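Local coordinates for galactose-binding-like protein (Bacteroides thetaiotaomicron, PDB 7M1B), which is a SusE-like protein that probably binds galactose or related sugars and may have a degradative capacity, at residues Arg135-Phe140 with Thr156-Val161; Ile139-Thr144 with Arg181-Tyr186; Gln275-Gly280 with Val370-Trp375. All blocks are in the same frame, centred on the assembly; numbering follows the deposited sequence.

Contact 1 of 3, residues Arg135-Phe140 with Thr156-Val161; sequences RNYLIF and TEYTSV
Phe140 and Glu157 exchange two backbone hydrogen bonds, the shorter running from Phe140 N to Glu157 O at 2.8 Å. A second such pair joins Leu138 and Thr159, where Leu138 N reaches Thr159 O at 3.0 Å in a nearly straight bond (177°). Between them Ile139 and Tyr158 form a non-hydrogen-bonded pair, and Ile139 CA instead sends its hydrogen toward Glu157 O. On the Phe140 face of this antiparallel hairpin, Thr159 CG2 approaches the ring obliquely, 3.7 Å from Phe140 CE1, and CB of Phe140 faces CB of Glu157. On the Ile139 face, CG2 of Ile139 packs tightly against CG2 of Thr156 at 3.4 Å; Ile139 also lies against the Tyr158 ring, in a fit that is doubtful in detail. Tyr137 puts its hydroxyl beside the same tyrosine, OH lying 3.5 Å from Tyr158 CD2. Beyond the paired strands, bends at chi2 (-95°) and chi3 (-29°) bring CD and NE of Arg135 round toward Ser160 O. Val161 CA lies over the centre of one face of the guanidinium. Arg135 NH2 gives Ser160 OG a weak hydrogen bond of 3.3 Å. Farther out, Phe166 meets the Phe140 ring edge-to-face and Ile164 touches Leu138, Phe140 and Thr159, so strand 163-168 backs this apolar face, while helix 109-115 packs on Leu138. Glu157 OE1 bonds to His155 NE2. The strand pairing thus rests on four main-chain bonds with an apolar layer on one side, whereas the arginine at the open end of the hairpin adds only a weak polar link.

Contact 2 of 3, residues Ile139-Thr144 with Arg181-Tyr186; sequences IFDVST and RVRDLY
Arg183 lays its guanidinium over Ile139 and reaches on to Asp141. CG2 of Ile139 sits 3.6 Å above one face of the guanidinium, toward its rim, while Arg183 NE donates to Asp141 OD2 at 3.1 Å in a salt bridge. That donor takes the syn lone pair of OD2, and the carboxylate and guanidinium planes lie only 24° apart. Arg183 CG lies between its backbone N and carbonyl carbon (chi1 69°), from where the chain runs extended to NE. The other carboxylate oxygen, OD1, is taken by the hydroxyl of Thr156, so Asp141 ties together three neighbouring strands. These are 155-159, 138-144 and 176-183 of a four-stranded antiparallel sheet, in which 138-144 is an inner strand. Its main chain is satisfied toward Arg181-Arg183 by four bonds: Ile139 N to Arg183 O and Arg183 N to Ile139 O, 2.9 Å each; Asp141 N to Arg181 O, 2.8 Å, and Arg181 N to Asp141 O, 3.1 Å. On the other face of the sheet Val182 CG1 makes a CH-pi contact over the centre of the Phe140 ring, 4.1 Å from its centroid. Arg181 NE, for its part, donates to Ser190 O.

Contact 3 of 3, residues Gln275-Gly280 with Val370-Trp375; sequences QRSMGG and VMQQLW. With EDO (1,2-ethanediol), chain B.
Val370 packs its CG1 against Arg276. This methyl lies 3.7 Å above one face of the Arg276 guanidinium, toward its rim, and also touches Arg276 CB. The arginine starts with CG anti to its backbone N (chi1 170°), and its chain then bends at chi2 and chi3. Met371 is bent as well, and its CE lies 3.8 Å from Gln275 CA and close to Gln275 CG.

Three waters carry the clear polar links between the segments; one joins the two main chains and two join loop main chain to the Gln372 amide. The first accepts from Arg276 N and donates to Val370 O, 2.8 Å from each. Another donates to Gln275 O and to Gln372 OE1, and a third accepts from both Ser277 N and Gln372 NE2. The extended Gln372 side chain thus takes two of the three waters at its amide, and OE1 has a further partner in Gly237 N. Ser277 OG lies 2.9 Å from Gln372 NE2, and its main partner is Leu238 O.

At the arginine's tip, Arg276 NH1 donates to O2 of an ethanediol, probably from the crystallisation liquor, at 2.9 Å. NH1 also bonds weakly to Met278 SD, while NH2 bonds to Ala286 O. An alanine here would keep the CB contact, but loss of the guanidinium would probably open a gap over Val370 CG1 and leave Ala286 O without this donor.

Gln372 and Gln373 together face Trp274 in a classic beta bulge, interrupting strand 370-380 beside the loop that follows strand 256-274. Ser277-Gly280 closes in a type I' turn. Loop and bulged strand are therefore joined largely through bridging waters and an arginine lying over a valine, rather than by regular strand pairing.

Overall arrangement
Contacts 1 and 2 lie side by side, their centres 8 Å apart, and share Ile139 and Phe140 on strand 138-144. That strand runs between 155-159 and 176-183 in one four-stranded antiparallel sheet, so the two contacts are the two sides of strand 138-144, the hairpin partner on one and the later strand on the other. Contact 3 comes later in the chain, in the region of the galactose-binding-domain-like family, where the loop after strand 256-274 meets strand 370-380. Its centre is about 44 Å from that of contact 1 and 47 Å from that of contact 2. In the modelled part, the contacts thus belong to two beta regions, on opposite sides of the chain's centre.

Contact 1 of 3, residues Arg135-Phe140 with Thr156-Val161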
loop_
_atom_site.group_PDB
_atom_site.type_symbol
_atom_site.label_atom_id
_atom_site.label_comp_id
_atom_site.label_asym_id
_atom_site.label_seq_id
_atom_site.Cartn_x
_atom_site.Cartn_y
_atom_site.Cartn_z
ATOM N N ARG A 135 20.194 -12.457 -15.755
ATOM C CA ARG A 135 19.460 -11.433 -16.503
ATOM C C ARG A 135 19.259 -11.904 -17.951
ATOM O O ARG A 135 19.720 -11.247 -19.027
ATOM C CB ARG A 135 20.146 -10.066 -16.368
ATOM C CG ARG A 135 20.461 -9.615 -14.941
ATOM C CD ARG A 135 19.240 -8.709 -14.520
ATOM N NE ARG A 135 18.692 -8.077 -15.704
ATOM C CZ ARG A 135 18.100 -6.873 -15.754
ATOM N NH1 ARG A 135 18.013 -6.093 -14.675
ATOM N NH2 ARG A 135 17.559 -6.477 -16.892
ATOM N N ASN A 136 18.789 -13.167 -18.017
ATOM C CA ASN A 136 18.503 -13.714 -19.329
ATOM C C ASN A 136 17.059 -13.369 -19.632
ATOM O O ASN A 136 16.261 -13.025 -18.753
ATOM C CB ASN A 136 18.730 -15.223 -19.399
ATOM C CG ASN A 136 20.208 -15.533 -19.273
ATOM O OD1 ASN A 136 20.671 -15.891 -18.186
ATOM N ND2 ASN A 136 20.941 -15.271 -20.348
ATOM N N TYR A 137 16.731 -13.514 -20.900
ATOM C CA TYR A 137 15.430 -13.139 -21.418
ATOM C C TYR A 137 14.529 -14.362 -21.444
ATOM O O TYR A 137 14.768 -15.329 -22.122
ATOM C CB TYR A 137 15.541 -12.425 -22.762
ATOM C CG TYR A 137 14.279 -11.871 -23.383
ATOM C CD1 TYR A 137 13.846 -10.588 -23.072
ATOM C CD2 TYR A 137 13.523 -12.608 -24.282
ATOM C CE1 TYR A 137 12.690 -10.052 -23.624
ATOM C CE2 TYR A 137 12.381 -12.078 -24.867
ATOM C CZ TYR A 137 11.979 -10.786 -24.568
ATOM O OH TYR A 137 10.809 -10.294 -25.108
ATOM N N LEU A 138 13.505 -14.352 -20.578
ATOM C CA LEU A 138 12.644 -15.502 -20.330
ATOM C C LEU A 138 11.226 -15.074 -20.734
ATOM O O LEU A 138 11.021 -13.852 -20.818
ATOM C CB LEU A 138 12.758 -15.884 -18.836
ATOM C CG LEU A 138 14.155 -16.353 -18.374
ATOM C CD1 LEU A 138 14.143 -16.527 -16.847
ATOM C CD2 LEU A 138 14.566 -17.678 -19.053
ATOM N N ILE A 139 10.406 -16.053 -21.153
ATOM C CA ILE A 139 8.987 -15.876 -21.548
ATOM C C ILE A 139 8.155 -16.837 -20.708
ATOM O O ILE A 139 8.359 -18.059 -20.746
ATOM C CB ILE A 139 8.867 -16.179 -23.068
ATOM C CG1 ILE A 139 10.075 -15.648 -23.850
ATOM C CG2 ILE A 139 7.543 -15.623 -23.655
ATOM C CD1 ILE A 139 10.122 -14.138 -23.969
ATOM N N PHE A 140 7.251 -16.255 -19.924
ATOM C CA PHE A 140 6.440 -17.102 -19.077
ATOM C C PHE A 140 5.047 -17.203 -19.679
ATOM O O PHE A 140 4.430 -16.173 -19.925
ATOM C CB PHE A 140 6.374 -16.477 -17.685
ATOM C CG PHE A 140 7.667 -16.501 -16.902
ATOM C CD1 PHE A 140 8.711 -15.620 -17.198
ATOM C CD2 PHE A 140 7.855 -17.406 -15.860
ATOM C CE1 PHE A 140 9.876 -15.618 -16.442
ATOM C CE2 PHE A 140 9.013 -17.394 -15.090
ATOM C CZ PHE A 140 10.017 -16.500 -15.372
ATOM N N THR A 156 1.227 -13.936 -20.884
ATOM C CA THR A 156 2.630 -14.160 -21.204
ATOM C C THR A 156 3.451 -12.978 -20.692
ATOM O O THR A 156 3.189 -11.817 -21.053
ATOM C CB THR A 156 2.851 -14.436 -22.695
ATOM O OG1 THR A 156 1.956 -15.495 -23.048
ATOM C CG2 THR A 156 4.284 -14.854 -22.938
ATOM N N GLU A 157 4.410 -13.278 -19.804
ATOM C CA GLU A 157 5.358 -12.288 -19.295
ATOM C C GLU A 157 6.679 -12.361 -20.038
ATOM O O GLU A 157 7.297 -13.468 -20.260
ATOM C CB GLU A 157 5.577 -12.516 -17.782
ATOM C CG GLU A 157 6.346 -11.411 -17.079
ATOM C CD GLU A 157 5.584 -10.113 -16.889
ATOM O OE1 GLU A 157 4.410 -10.106 -17.311
ATOM O OE2 GLU A 157 6.180 -9.119 -16.323
ATOM N N TYR A 158 7.222 -11.170 -20.366
ATOM C CA TYR A 158 8.491 -11.073 -21.077
ATOM C C TYR A 158 9.465 -10.217 -20.272
ATOM O O TYR A 158 9.277 -9.003 -20.166
ATOM C CB TYR A 158 8.310 -10.409 -22.452
ATOM C CG TYR A 158 7.370 -11.112 -23.395
ATOM C CD1 TYR A 158 6.022 -10.795 -23.440
ATOM C CD2 TYR A 158 7.853 -12.041 -24.303
ATOM C CE1 TYR A 158 5.160 -11.425 -24.328
ATOM C CE2 TYR A 158 7.011 -12.676 -25.201
ATOM C CZ TYR A 158 5.660 -12.370 -25.214
ATOM O OH TYR A 158 4.841 -13.004 -26.109
ATOM N N THR A 159 10.509 -10.859 -19.694
ATOM C CA THR A 159 11.238 -10.190 -18.637
ATOM C C THR A 159 12.703 -10.622 -18.700
ATOM O O THR A 159 13.024 -11.746 -19.095
ATOM C CB THR A 159 10.583 -10.504 -17.267
ATOM O OG1 THR A 159 11.298 -9.818 -16.225
ATOM C CG2 THR A 159 10.595 -11.981 -16.954
ATOM N N SER A 160 13.631 -9.707 -18.311
ATOM C CA SER A 160 14.951 -10.254 -18.000
ATOM C C SER A 160 15.453 -9.822 -16.615
ATOM O O SER A 160 16.656 -9.915 -16.350
ATOM C CB SER A 160 15.935 -9.870 -19.130
ATOM O OG SER A 160 16.062 -8.442 -19.138
ATOM N N VAL A 161 14.562 -9.380 -15.698
ATOM C CA VAL A 161 15.092 -8.913 -14.418
ATOM C C VAL A 161 15.668 -10.093 -13.623
ATOM O O VAL A 161 15.358 -11.267 -13.932
ATOM C CB VAL A 161 14.070 -8.070 -13.629
ATOM C CG1 VAL A 161 13.693 -6.815 -14.411
ATOM C CG2 VAL A 161 12.843 -8.889 -13.235
#

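Contact 2 of 3, residues Ile139-Thr144 with Arg181-Tyr186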
loop_
_atom_site.group_PDB
_atom_site.type_symbol
_atom_site.label_atom_id
_atom_site.label_comp_id
_atom_site.label_asym_id
_atom_site.label_seq_id
_atom_site.Cartn_x
_atom_site.Cartn_y
_atom_site.Cartn_z
ATOM N N ILE A 139 10.406 -16.053 -21.153
ATOM C CA ILE A 139 8.987 -15.876 -21.548
ATOM C C ILE A 139 8.155 -16.837 -20.708
ATOM O O ILE A 139 8.359 -18.059 -20.746
ATOM C CB ILE A 139 8.867 -16.179 -23.068
ATOM C CG1 ILE A 139 10.075 -15.648 -23.850
ATOM C CG2 ILE A 139 7.543 -15.623 -23.655
ATOM C CD1 ILE A 139 10.122 -14.138 -23.969
ATOM N N PHE A 140 7.251 -16.255 -19.924
ATOM C CA PHE A 140 6.440 -17.102 -19.077
ATOM C C PHE A 140 5.047 -17.203 -19.679
ATOM O O PHE A 140 4.430 -16.173 -19.925
ATOM C CB PHE A 140 6.374 -16.477 -17.685
ATOM C CG PHE A 140 7.667 -16.501 -16.902
ATOM C CD1 PHE A 140 8.711 -15.620 -17.198
ATOM C CD2 PHE A 140 7.855 -17.406 -15.860
ATOM C CE1 PHE A 140 9.876 -15.618 -16.442
ATOM C CE2 PHE A 140 9.013 -17.394 -15.090
ATOM C CZ PHE A 140 10.017 -16.500 -15.372
ATOM N N ASP A 141 4.583 -18.436 -19.938
ATOM C CA ASP A 141 3.237 -18.623 -20.474
ATOM C C ASP A 141 2.385 -19.190 -19.344
ATOM O O ASP A 141 2.693 -20.277 -18.843
ATOM C CB ASP A 141 3.217 -19.628 -21.636
ATOM C CG ASP A 141 3.837 -19.066 -22.902
ATOM O OD1 ASP A 141 3.492 -17.900 -23.249
ATOM O OD2 ASP A 141 4.680 -19.783 -23.516
ATOM N N VAL A 142 1.314 -18.475 -18.951
ATOM C CA VAL A 142 0.569 -18.879 -17.751
ATOM C C VAL A 142 -0.870 -19.247 -18.146
ATOM O O VAL A 142 -1.606 -18.385 -18.762
ATOM C CB VAL A 142 0.537 -17.800 -16.643
ATOM C CG1 VAL A 142 -0.277 -18.288 -15.453
ATOM C CG2 VAL A 142 1.944 -17.406 -16.208
ATOM N N SER A 143 -1.210 -20.535 -17.913
ATOM C CA SER A 143 -2.469 -21.063 -18.428
ATOM C C SER A 143 -3.456 -21.330 -17.302
ATOM O O SER A 143 -3.068 -21.667 -16.178
ATOM C CB SER A 143 -2.244 -22.312 -19.261
ATOM O OG SER A 143 -1.290 -22.083 -20.292
ATOM N N THR A 144 -4.741 -21.170 -17.634
ATOM C CA THR A 144 -5.814 -21.620 -16.762
ATOM C C THR A 144 -6.821 -22.347 -17.647
ATOM O O THR A 144 -6.736 -22.259 -18.878
ATOM C CB THR A 144 -6.418 -20.505 -15.886
ATOM O OG1 THR A 144 -7.076 -19.560 -16.746
ATOM C CG2 THR A 144 -5.399 -19.780 -15.031
ATOM N N ARG A 181 4.750 -22.407 -17.875
ATOM C CA ARG A 181 5.886 -22.910 -18.657
ATOM C C ARG A 181 6.783 -21.718 -18.973
ATOM O O ARG A 181 6.215 -20.591 -19.155
ATOM C CB ARG A 181 5.378 -23.591 -19.933
ATOM C CG ARG A 181 5.350 -25.113 -19.844
ATOM C CD ARG A 181 5.081 -25.788 -21.171
ATOM N NE ARG A 181 6.141 -26.738 -21.451
ATOM C CZ ARG A 181 6.205 -27.510 -22.528
ATOM N NH1 ARG A 181 5.246 -27.458 -23.436
ATOM N NH2 ARG A 181 7.226 -28.333 -22.693
ATOM N N VAL A 182 8.122 -21.939 -18.979
ATOM C CA VAL A 182 9.123 -20.896 -19.267
ATOM C C VAL A 182 9.823 -21.333 -20.548
ATOM O O VAL A 182 10.182 -22.507 -20.655
ATOM C CB VAL A 182 10.134 -20.701 -18.109
ATOM C CG1 VAL A 182 10.853 -19.339 -18.261
ATOM C CG2 VAL A 182 9.396 -20.681 -16.738
ATOM N N ARG A 183 10.025 -20.354 -21.459
ATOM C CA ARG A 183 10.739 -20.568 -22.735
ATOM C C ARG A 183 11.709 -19.410 -23.014
ATOM O O ARG A 183 11.606 -18.356 -22.380
ATOM C CB ARG A 183 9.798 -20.855 -23.928
ATOM C CG ARG A 183 8.925 -19.659 -24.406
ATOM C CD ARG A 183 7.827 -20.158 -25.334
ATOM N NE ARG A 183 6.866 -19.082 -25.607
ATOM C CZ ARG A 183 7.054 -18.097 -26.485
ATOM N NH1 ARG A 183 8.185 -18.038 -27.177
ATOM N NH2 ARG A 183 6.110 -17.172 -26.655
ATOM N N ASP A 184 12.692 -19.631 -23.911
ATOM C CA ASP A 184 13.703 -18.607 -24.211
ATOM C C ASP A 184 13.603 -18.296 -25.707
ATOM O O ASP A 184 12.768 -18.932 -26.383
ATOM C CB ASP A 184 15.097 -18.981 -23.683
ATOM C CG ASP A 184 15.712 -20.234 -24.360
ATOM O OD1 ASP A 184 15.218 -20.689 -25.433
ATOM O OD2 ASP A 184 16.714 -20.793 -23.832
ATOM N N LEU A 185 14.439 -17.330 -26.179
ATOM C CA LEU A 185 14.387 -16.872 -27.563
ATOM C C LEU A 185 15.212 -17.812 -28.451
ATOM O O LEU A 185 15.388 -17.537 -29.637
ATOM C CB LEU A 185 14.952 -15.447 -27.624
ATOM C CG LEU A 185 13.939 -14.313 -27.446
ATOM C CD1 LEU A 185 14.647 -12.959 -27.489
ATOM C CD2 LEU A 185 12.849 -14.392 -28.532
ATOM N N TYR A 186 15.678 -18.923 -27.874
ATOM C CA TYR A 186 16.403 -19.976 -28.565
ATOM C C TYR A 186 15.532 -21.204 -28.804
ATOM O O TYR A 186 16.050 -22.203 -29.261
ATOM C CB TYR A 186 17.563 -20.407 -27.670
ATOM C CG TYR A 186 18.565 -19.295 -27.506
ATOM C CD1 TYR A 186 19.372 -18.876 -28.532
ATOM C CD2 TYR A 186 18.656 -18.589 -26.325
ATOM C CE1 TYR A 186 20.298 -17.858 -28.405
ATOM C CE2 TYR A 186 19.557 -17.545 -26.174
ATOM C CZ TYR A 186 20.406 -17.190 -27.216
ATOM O OH TYR A 186 21.296 -16.156 -27.067
#

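Contact 3 of 3, residues Gln275-Gly280 with Val370-Trp375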
loop_
_atom_site.group_PDB
_atom_site.type_symbol
_atom_site.label_atom_id
_atom_site.label_comp_id
_atom_site.label_asym_id
_atom_site.label_seq_id
_atom_site.Cartn_x
_atom_site.Cartn_y
_atom_site.Cartn_z
ATOM N N GLN A 275 -9.165 13.127 4.176
ATOM C CA GLN A 275 -8.626 14.360 4.721
ATOM C C GLN A 275 -9.589 14.935 5.786
ATOM O O GLN A 275 -10.807 14.716 5.728
ATOM C CB GLN A 275 -8.539 15.441 3.622
ATOM C CG GLN A 275 -7.465 15.096 2.570
ATOM C CD GLN A 275 -7.592 16.074 1.422
ATOM O OE1 GLN A 275 -7.710 17.288 1.615
ATOM N NE2 GLN A 275 -7.537 15.528 0.215
ATOM N N ARG A 276 -9.026 15.750 6.711
ATOM C CA ARG A 276 -9.894 16.453 7.679
ATOM C C ARG A 276 -10.689 17.469 6.841
ATOM O O ARG A 276 -10.203 18.093 5.883
ATOM C CB ARG A 276 -8.977 17.193 8.696
ATOM C CG ARG A 276 -9.731 18.160 9.611
ATOM C CD ARG A 276 -9.767 19.573 9.052
ATOM N NE ARG A 276 -8.392 20.154 8.999
ATOM C CZ ARG A 276 -7.851 20.893 10.000
ATOM N NH1 ARG A 276 -8.585 21.220 11.094
ATOM N NH2 ARG A 276 -6.612 21.267 9.867
ATOM N N SER A 277 -11.963 17.682 7.230
ATOM C CA SER A 277 -12.921 18.338 6.359
ATOM C C SER A 277 -13.616 19.504 7.050
ATOM O O SER A 277 -13.528 20.627 6.549
ATOM C CB SER A 277 -13.895 17.306 5.858
ATOM O OG SER A 277 -14.541 16.735 7.023
ATOM N N MET A 278 -14.395 19.258 8.147
ATOM C CA MET A 278 -15.107 20.282 8.893
ATOM C C MET A 278 -15.991 21.103 7.959
ATOM O O MET A 278 -16.057 22.348 8.019
ATOM C CB MET A 278 -14.115 21.187 9.662
ATOM C CG MET A 278 -13.371 20.375 10.697
ATOM S SD MET A 278 -12.224 21.379 11.541
ATOM C CE MET A 278 -11.561 20.154 12.540
ATOM N N GLY A 279 -16.725 20.383 7.123
ATOM C CA GLY A 279 -17.658 21.026 6.215
ATOM C C GLY A 279 -17.147 21.171 4.770
ATOM O O GLY A 279 -17.906 21.458 3.838
ATOM N N GLY A 280 -15.860 20.961 4.568
ATOM C CA GLY A 280 -15.189 20.946 3.276
ATOM C C GLY A 280 -14.110 22.021 3.085
ATOM O O GLY A 280 -13.253 21.861 2.195
ATOM N N VAL A 370 -2.404 16.614 9.077
ATOM C CA VAL A 370 -3.688 16.498 9.781
ATOM C C VAL A 370 -4.519 15.609 8.845
ATOM O O VAL A 370 -4.544 15.855 7.632
ATOM C CB VAL A 370 -4.443 17.831 9.935
ATOM C CG1 VAL A 370 -5.761 17.587 10.699
ATOM C CG2 VAL A 370 -3.621 18.819 10.758
ATOM N N MET A 371 -5.076 14.523 9.368
ATOM C CA MET A 371 -5.942 13.661 8.521
ATOM C C MET A 371 -7.189 13.247 9.272
ATOM O O MET A 371 -7.257 13.417 10.457
ATOM C CB MET A 371 -5.143 12.439 8.096
ATOM C CG MET A 371 -4.119 12.832 6.948
ATOM S SD MET A 371 -4.709 13.739 5.362
ATOM C CE MET A 371 -5.405 12.304 4.546
ATOM N N GLN A 372 -8.158 12.596 8.564
ATOM C CA GLN A 372 -9.445 12.317 9.239
ATOM C C GLN A 372 -9.566 10.811 9.492
ATOM O O GLN A 372 -10.144 10.395 10.503
ATOM C CB GLN A 372 -10.639 12.723 8.332
ATOM C CG GLN A 372 -12.013 12.586 8.955
ATOM C CD GLN A 372 -13.006 13.009 7.897
ATOM O OE1 GLN A 372 -13.420 12.205 7.026
ATOM N NE2 GLN A 372 -13.461 14.251 7.966
ATOM N N GLN A 373 -9.132 9.969 8.549
ATOM C CA GLN A 373 -9.489 8.524 8.655
ATOM C C GLN A 373 -8.623 7.700 7.709
ATOM O O GLN A 373 -8.327 8.184 6.602
ATOM C CB GLN A 373 -10.987 8.321 8.336
ATOM C CG GLN A 373 -11.519 6.966 8.825
ATOM C CD GLN A 373 -11.932 6.839 10.295
ATOM O OE1 GLN A 373 -12.230 5.737 10.737
ATOM N NE2 GLN A 373 -11.643 7.822 11.138
ATOM N N LEU A 374 -8.300 6.434 8.109
ATOM C CA LEU A 374 -7.574 5.514 7.201
ATOM C C LEU A 374 -8.183 4.121 7.383
ATOM O O LEU A 374 -8.339 3.692 8.558
ATOM C CB LEU A 374 -6.122 5.370 7.641
ATOM C CG LEU A 374 -5.261 6.601 7.476
ATOM C CD1 LEU A 374 -3.878 6.323 8.073
ATOM C CD2 LEU A 374 -5.155 6.921 5.974
ATOM N N TRP A 375 -8.749 3.572 6.300
ATOM C CA TRP A 375 -9.236 2.199 6.374
ATOM C C TRP A 375 -8.357 1.297 5.523
ATOM O O TRP A 375 -8.148 1.602 4.372
ATOM C CB TRP A 375 -10.680 2.123 5.862
ATOM C CG TRP A 375 -11.713 2.735 6.769
ATOM C CD1 TRP A 375 -11.472 3.387 7.948
ATOM C CD2 TRP A 375 -13.116 2.837 6.471
ATOM N NE1 TRP A 375 -12.671 3.839 8.446
ATOM C CE2 TRP A 375 -13.694 3.520 7.553
ATOM C CE3 TRP A 375 -13.966 2.331 5.444
ATOM C CZ2 TRP A 375 -15.074 3.786 7.613
ATOM C CZ3 TRP A 375 -15.322 2.595 5.547
ATOM C CH2 TRP A 375 -15.891 3.313 6.608
HETATM C C1 EDO B . -9.173 22.191 15.354
HETATM O O1 EDO B . -10.079 22.740 14.402
HETATM C C2 EDO B . -7.972 21.650 14.664
HETATM O O2 EDO B . -7.476 22.378 13.498
HETATM O O HOH W 1 -13.085 13.732 4.596
HETATM O O HOH W 2 -6.576 16.945 6.089
HETATM O O HOH W 3 -12.761 16.370 9.927
#